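Local coordinates for protein N-acetylgalactosaminyltransferase 7 (Homo sapiens, PDB 6IWR) that is a glycosyltransferase-family protein that combines a GT-A type domain with a ricin-type beta-trefoil lectin domain, at residues A[58-63]-A[143-148]; A[65-70]-A[138-143]. All blocks are in the same frame, centred on the assembly; numbering follows the deposited sequence.

Contact 1: A[58-63]-A[143-148]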
loop_
_atom_site.group_PDB
_atom_site.type_symbol
_atom_site.label_atom_id
_atom_site.label_comp_id
_atom_site.label_asym_id
_atom_site.label_seq_id
_atom_site.Cartn_x
_atom_site.Cartn_y
_atom_site.Cartn_z
ATOM N N GLN A 58 26.858 -32.958 -28.443
ATOM C CA GLN A 58 25.644 -33.764 -28.464
ATOM C C GLN A 58 25.947 -35.183 -28.928
ATOM O O GLN A 58 26.521 -35.398 -30.000
ATOM C CB GLN A 58 24.584 -33.137 -29.369
ATOM C CG GLN A 58 23.280 -33.915 -29.447
ATOM C CD GLN A 58 22.372 -33.639 -28.273
ATOM O OE1 GLN A 58 21.643 -34.521 -27.799
ATOM N NE2 GLN A 58 22.393 -32.404 -27.804
ATOM N N THR A 59 25.560 -36.150 -28.109
ATOM C CA THR A 59 25.713 -37.560 -28.424
ATOM C C THR A 59 24.380 -38.244 -28.684
ATOM O O THR A 59 24.307 -39.172 -29.494
ATOM C CB THR A 59 26.435 -38.255 -27.271
ATOM O OG1 THR A 59 25.493 -38.600 -26.255
ATOM C CG2 THR A 59 27.435 -37.309 -26.666
ATOM N N PHE A 60 23.341 -37.780 -28.001
ATOM C CA PHE A 60 21.956 -38.179 -28.214
ATOM C C PHE A 60 21.481 -37.719 -29.594
ATOM O O PHE A 60 21.644 -36.548 -29.953
ATOM C CB PHE A 60 21.134 -37.501 -27.106
ATOM C CG PHE A 60 19.970 -38.279 -26.612
ATOM C CD1 PHE A 60 20.137 -39.282 -25.656
ATOM C CD2 PHE A 60 18.695 -37.983 -27.059
ATOM C CE1 PHE A 60 19.042 -40.018 -25.173
ATOM C CE2 PHE A 60 17.607 -38.694 -26.584
ATOM C CZ PHE A 60 17.779 -39.721 -25.635
ATOM N N THR A 61 20.876 -38.613 -30.372
ATOM C CA THR A 61 20.209 -38.194 -31.606
ATOM C C THR A 61 18.718 -38.014 -31.332
ATOM O O THR A 61 18.071 -38.937 -30.837
ATOM C CB THR A 61 20.400 -39.205 -32.736
ATOM O OG1 THR A 61 21.755 -39.676 -32.756
ATOM C CG2 THR A 61 20.034 -38.572 -34.089
ATOM N N TYR A 62 18.162 -36.843 -31.667
ATOM C CA TYR A 62 16.734 -36.605 -31.475
ATOM C C TYR A 62 16.206 -35.653 -32.542
ATOM O O TYR A 62 16.875 -34.695 -32.919
ATOM C CB TYR A 62 16.449 -36.072 -30.060
ATOM C CG TYR A 62 14.978 -36.033 -29.693
ATOM C CD1 TYR A 62 14.350 -37.133 -29.108
ATOM C CD2 TYR A 62 14.211 -34.895 -29.925
ATOM C CE1 TYR A 62 12.992 -37.104 -28.779
ATOM C CE2 TYR A 62 12.846 -34.853 -29.584
ATOM C CZ TYR A 62 12.245 -35.959 -29.021
ATOM O OH TYR A 62 10.897 -35.934 -28.706
ATOM N N HIS A 63 15.007 -35.925 -33.034
ATOM C CA HIS A 63 14.403 -35.189 -34.137
ATOM C C HIS A 63 13.243 -34.332 -33.651
ATOM O O HIS A 63 12.413 -34.784 -32.856
ATOM C CB HIS A 63 13.887 -36.141 -35.212
ATOM C CG HIS A 63 14.879 -37.184 -35.613
ATOM N ND1 HIS A 63 15.709 -37.035 -36.702
ATOM C CD2 HIS A 63 15.176 -38.389 -35.072
ATOM C CE1 HIS A 63 16.479 -38.103 -36.813
ATOM N NE2 HIS A 63 16.174 -38.941 -35.839
ATOM N N ASP A 143 8.911 -37.706 -30.624
ATOM C CA ASP A 143 9.630 -38.944 -30.863
ATOM C C ASP A 143 9.622 -40.016 -29.781
ATOM O O ASP A 143 9.862 -41.154 -30.112
ATOM C CB ASP A 143 11.060 -38.672 -31.313
ATOM C CG ASP A 143 11.271 -38.940 -32.776
ATOM O OD1 ASP A 143 10.311 -39.288 -33.466
ATOM O OD2 ASP A 143 12.407 -38.795 -33.236
ATOM N N GLU A 144 9.429 -39.678 -28.514
ATOM C CA GLU A 144 9.391 -40.678 -27.415
ATOM C C GLU A 144 10.760 -41.005 -26.905
ATOM O O GLU A 144 10.924 -41.685 -25.933
ATOM C CB GLU A 144 8.737 -42.000 -27.816
ATOM C CG GLU A 144 7.277 -41.932 -28.157
ATOM C CD GLU A 144 6.953 -42.564 -29.482
ATOM O OE1 GLU A 144 7.839 -42.692 -30.322
ATOM O OE2 GLU A 144 5.792 -42.928 -29.691
ATOM N N ASN A 145 11.726 -40.411 -27.553
ATOM C CA ASN A 145 13.124 -40.661 -27.441
ATOM C C ASN A 145 13.725 -39.648 -26.462
ATOM O O ASN A 145 14.916 -39.421 -26.437
ATOM C CB ASN A 145 13.658 -40.469 -28.842
ATOM C CG ASN A 145 15.057 -40.899 -28.992
ATOM O OD1 ASN A 145 15.505 -41.797 -28.323
ATOM N ND2 ASN A 145 15.758 -40.269 -29.883
ATOM N N LEU A 146 12.860 -39.027 -25.675
ATOM C CA LEU A 146 13.179 -37.930 -24.792
ATOM C C LEU A 146 14.067 -38.272 -23.622
ATOM O O LEU A 146 14.141 -39.406 -23.200
ATOM C CB LEU A 146 11.888 -37.354 -24.241
ATOM C CG LEU A 146 10.803 -36.962 -25.226
ATOM C CD1 LEU A 146 9.432 -37.152 -24.609
ATOM C CD2 LEU A 146 11.009 -35.530 -25.661
ATOM N N LEU A 147 14.761 -37.267 -23.118
ATOM C CA LEU A 147 15.564 -37.384 -21.916
ATOM C C LEU A 147 14.686 -37.579 -20.697
ATOM O O LEU A 147 13.581 -37.088 -20.648
ATOM C CB LEU A 147 16.365 -36.110 -21.708
ATOM C CG LEU A 147 17.759 -35.838 -22.260
ATOM C CD1 LEU A 147 18.334 -36.973 -23.063
ATOM C CD2 LEU A 147 17.793 -34.557 -23.059
ATOM N N THR A 148 15.185 -38.286 -19.700
ATOM C CA THR A 148 14.508 -38.363 -18.410
ATOM C C THR A 148 14.738 -37.078 -17.600
ATOM O O THR A 148 15.589 -36.255 -17.934
ATOM C CB THR A 148 15.012 -39.561 -17.626
ATOM O OG1 THR A 148 16.403 -39.370 -17.326
ATOM C CG2 THR A 148 14.840 -40.844 -18.443
#

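Contact 2: A[65-70]-A[138-143]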
loop_
_atom_site.group_PDB
_atom_site.type_symbol
_atom_site.label_atom_id
_atom_site.label_comp_id
_atom_site.label_asym_id
_atom_site.label_seq_id
_atom_site.Cartn_x
_atom_site.Cartn_y
_atom_site.Cartn_z
ATOM N N PRO A 65 9.713 -32.448 -33.307
ATOM C CA PRO A 65 8.387 -33.017 -33.550
ATOM C C PRO A 65 7.795 -32.480 -34.841
ATOM O O PRO A 65 8.353 -31.615 -35.510
ATOM C CB PRO A 65 7.578 -32.578 -32.321
ATOM C CG PRO A 65 8.255 -31.338 -31.866
ATOM C CD PRO A 65 9.714 -31.550 -32.136
ATOM N N VAL A 66 6.635 -33.026 -35.182
ATOM C CA VAL A 66 5.963 -32.781 -36.450
ATOM C C VAL A 66 4.519 -32.444 -36.145
ATOM O O VAL A 66 3.878 -33.126 -35.337
ATOM C CB VAL A 66 6.044 -34.000 -37.390
ATOM C CG1 VAL A 66 5.186 -33.785 -38.614
ATOM C CG2 VAL A 66 7.481 -34.280 -37.788
ATOM N N LEU A 67 4.011 -31.400 -36.784
ATOM C CA LEU A 67 2.647 -30.938 -36.562
ATOM C C LEU A 67 1.741 -31.577 -37.599
ATOM O O LEU A 67 1.952 -31.403 -38.799
ATOM C CB LEU A 67 2.565 -29.417 -36.660
ATOM C CG LEU A 67 1.513 -28.724 -35.781
ATOM C CD1 LEU A 67 0.860 -27.537 -36.495
ATOM C CD2 LEU A 67 0.464 -29.713 -35.284
ATOM N N ARG A 68 0.732 -32.308 -37.140
ATOM C CA ARG A 68 -0.145 -33.092 -38.005
ATOM C C ARG A 68 -1.572 -32.608 -37.800
ATOM O O ARG A 68 -2.362 -33.268 -37.100
ATOM C CB ARG A 68 -0.032 -34.582 -37.707
ATOM C CG ARG A 68 1.380 -35.067 -37.679
ATOM C CD ARG A 68 1.510 -36.371 -38.421
ATOM N NE ARG A 68 2.455 -37.248 -37.747
ATOM C CZ ARG A 68 3.703 -37.478 -38.150
ATOM N NH1 ARG A 68 4.173 -36.901 -39.265
ATOM N NH2 ARG A 68 4.474 -38.307 -37.431
ATOM N N PRO A 69 -1.941 -31.459 -38.377
ATOM C CA PRO A 69 -3.283 -30.936 -38.135
ATOM C C PRO A 69 -4.313 -32.033 -38.316
ATOM O O PRO A 69 -4.213 -32.860 -39.224
ATOM C CB PRO A 69 -3.416 -29.835 -39.183
ATOM C CG PRO A 69 -2.046 -29.305 -39.292
ATOM C CD PRO A 69 -1.181 -30.545 -39.253
ATOM N N GLY A 70 -5.259 -32.084 -37.395
ATOM C CA GLY A 70 -6.351 -33.029 -37.430
ATOM C C GLY A 70 -6.088 -34.383 -36.804
ATOM O O GLY A 70 -7.007 -35.166 -36.644
ATOM N N LYS A 138 -2.216 -29.527 -29.412
ATOM C CA LYS A 138 -2.598 -30.923 -29.289
ATOM C C LYS A 138 -2.332 -31.735 -30.544
ATOM O O LYS A 138 -2.778 -32.884 -30.611
ATOM C CB LYS A 138 -4.077 -31.044 -28.954
ATOM C CG LYS A 138 -4.635 -29.910 -28.138
ATOM C CD LYS A 138 -5.919 -30.393 -27.484
ATOM C CE LYS A 138 -6.871 -29.296 -27.091
ATOM N NZ LYS A 138 -8.003 -29.947 -26.383
ATOM N N TYR A 139 -1.645 -31.188 -31.547
ATOM C CA TYR A 139 -1.428 -31.941 -32.774
ATOM C C TYR A 139 0.043 -32.105 -33.094
ATOM O O TYR A 139 0.393 -32.404 -34.238
ATOM C CB TYR A 139 -2.182 -31.301 -33.943
ATOM C CG TYR A 139 -3.668 -31.321 -33.710
ATOM C CD1 TYR A 139 -4.389 -32.522 -33.694
ATOM C CD2 TYR A 139 -4.349 -30.150 -33.452
ATOM C CE1 TYR A 139 -5.764 -32.538 -33.441
ATOM C CE2 TYR A 139 -5.699 -30.151 -33.210
ATOM C CZ TYR A 139 -6.405 -31.335 -33.198
ATOM O OH TYR A 139 -7.751 -31.269 -32.946
ATOM N N TRP A 140 0.911 -31.939 -32.094
ATOM C CA TRP A 140 2.338 -32.186 -32.246
ATOM C C TRP A 140 2.648 -33.654 -31.967
ATOM O O TRP A 140 2.136 -34.233 -31.005
ATOM C CB TRP A 140 3.145 -31.293 -31.301
ATOM C CG TRP A 140 3.217 -29.862 -31.729
ATOM C CD1 TRP A 140 2.496 -28.821 -31.224
ATOM C CD2 TRP A 140 4.060 -29.313 -32.747
ATOM N NE1 TRP A 140 2.835 -27.659 -31.870
ATOM C CE2 TRP A 140 3.794 -27.934 -32.808
ATOM C CE3 TRP A 140 5.023 -29.856 -33.607
ATOM C CZ2 TRP A 140 4.453 -27.085 -33.686
ATOM C CZ3 TRP A 140 5.680 -29.008 -34.491
ATOM C CH2 TRP A 140 5.394 -27.636 -34.521
ATOM N N HIS A 141 3.501 -34.248 -32.792
ATOM C CA HIS A 141 3.895 -35.638 -32.623
ATOM C C HIS A 141 5.380 -35.725 -32.285
ATOM O O HIS A 141 6.232 -35.323 -33.087
ATOM C CB HIS A 141 3.535 -36.435 -33.872
ATOM C CG HIS A 141 2.063 -36.660 -34.003
ATOM N ND1 HIS A 141 1.441 -37.797 -33.536
ATOM C CD2 HIS A 141 1.077 -35.855 -34.464
ATOM C CE1 HIS A 141 0.139 -37.700 -33.745
ATOM N NE2 HIS A 141 -0.107 -36.530 -34.302
ATOM N N TYR A 142 5.678 -36.259 -31.101
ATOM C CA TYR A 142 7.003 -36.239 -30.501
ATOM C C TYR A 142 7.600 -37.640 -30.457
ATOM O O TYR A 142 6.899 -38.626 -30.200
ATOM C CB TYR A 142 6.973 -35.673 -29.065
ATOM C CG TYR A 142 6.363 -34.297 -28.884
ATOM C CD1 TYR A 142 4.988 -34.128 -28.725
ATOM C CD2 TYR A 142 7.171 -33.159 -28.836
ATOM C CE1 TYR A 142 4.437 -32.855 -28.545
ATOM C CE2 TYR A 142 6.629 -31.880 -28.648
ATOM C CZ TYR A 142 5.267 -31.741 -28.507
ATOM O OH TYR A 142 4.739 -30.478 -28.325
ATOM N N ASP A 143 8.911 -37.706 -30.624
ATOM C CA ASP A 143 9.630 -38.944 -30.863
ATOM C C ASP A 143 9.622 -40.016 -29.781
ATOM O O ASP A 143 9.862 -41.154 -30.112
ATOM C CB ASP A 143 11.060 -38.672 -31.313
ATOM C CG ASP A 143 11.271 -38.940 -32.776
ATOM O OD1 ASP A 143 10.311 -39.288 -33.466
ATOM O OD2 ASP A 143 12.407 -38.795 -33.236
#

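Contact 1: A[58-63]-A[143-148]
F60 and L147 meet with a methyl over a ring face. L147 CD1 sits above the centre of the F60 ring, 3.7 Å from the ring centroid and 9° off the normal. This is a CH-pi contact. The two side chains pass each other in opposite directions.

Y62 CG, anti to the backbone N (chi1 -170°), starts the ring alongside N145. N145 CB comes to the edge of the Y62 ring, near its plane, and is 3.4 Å from Y62 CD1. The N145 amide plane is turned only 22° from the Y62 ring plane. The amide nitrogen reaches back to the other backbone, with N145 ND2 2.8 Å from T61 O. The hydrogen points well off that line, and the bond is weak.

The far end of the Y62 ring meets D143 and L146. D143 CB is 3.6 Å from Y62 CE1, and the carboxylate is turned steeply to the ring. The phenol oxygen accepts a weak bond from the backbone, with D143 N 3.3 Å from Y62 OH. L146 CD2 packs 3.6 Å from Y62 CZ.

H63 and D143 meet near the surface. D143 OD2 lies at the edge of the imidazole, near its plane, 3.3 Å from H63 CD2. The two planes are again steeply turned. H63 NE2 is 4.6 Å from D143 OD2, so the charged atoms do not touch.

Helix 251-260 completes the setting. Y62 touches A256 and S259, and L147 touches V255. Y251 OH is hydrogen-bonded to L147 O.

The chemistry is therefore mostly apolar. Aromatic and aliphatic carbons hold the two loops together, and two weak hydrogen bonds add to them. Any attraction between H63 and D143 would depend on a charge on the imidazole and is probably modest.

Contact 2: A[65-70]-A[138-143]
Y139 packs against the loop R68 to G70. R68 N donates a hydrogen bond to Y139 O at 2.9 Å, though the position of that oxygen is less sure. G70 N lies over one face of the Y139 ring, toward the rim, 3.8 Å above the plane.

W140 pairs with L67 at a non-hydrogen-bonded position. L67 CB sits over the six-membered ring, 3.8 Å from its centroid and 11° off the normal, in a CH-pi contact. P65 CB adds apolar contact at W140 CE3, 3.9 Å away.

H141 pairs with V66 at a hydrogen-bonded position. The bonds run both ways: V66 N is 3.1 Å from H141 O, and H141 N is 2.8 Å from V66 O. On the face carrying V66 and H141 the R68 side chain crosses H141 at about a right angle. R68 NE lies over one face of the imidazole, offset toward the rim, 3.7 Å above the plane. A hydrogen bond from H141 NE2 to I71 O helps fix the rotation of the ring.

Y142 ends the run. P65 CB packs 3.6 Å from Y142 CD2, and the Y142 side chain also touches A252, P253 and A256 of helix 251-260.

Strands 66-67 and 140-141 are far apart in sequence. At the surface they form a short two-stranded antiparallel beta ribbon of two residue pairs.

From the N-terminal end of the model the chain supplies 58-63 to contact 1 and then 65-70 to contact 2. It next runs through helices 103-113 and 117-122 and returns at 138-143. There contact 2 closes the inner loop. Contact 1 closes the outer loop with 143-148, so contact 2 is enclosed by it and the two do not cross. D143 belongs to both. Y62 OH also packs against Y142 CB, which makes the two contacts continuous. Together they lay an early part of the modelled chain along the approach to strand 149-155. That strand belongs to the large mixed sheet, and helix 251-260 lies beside both contacts.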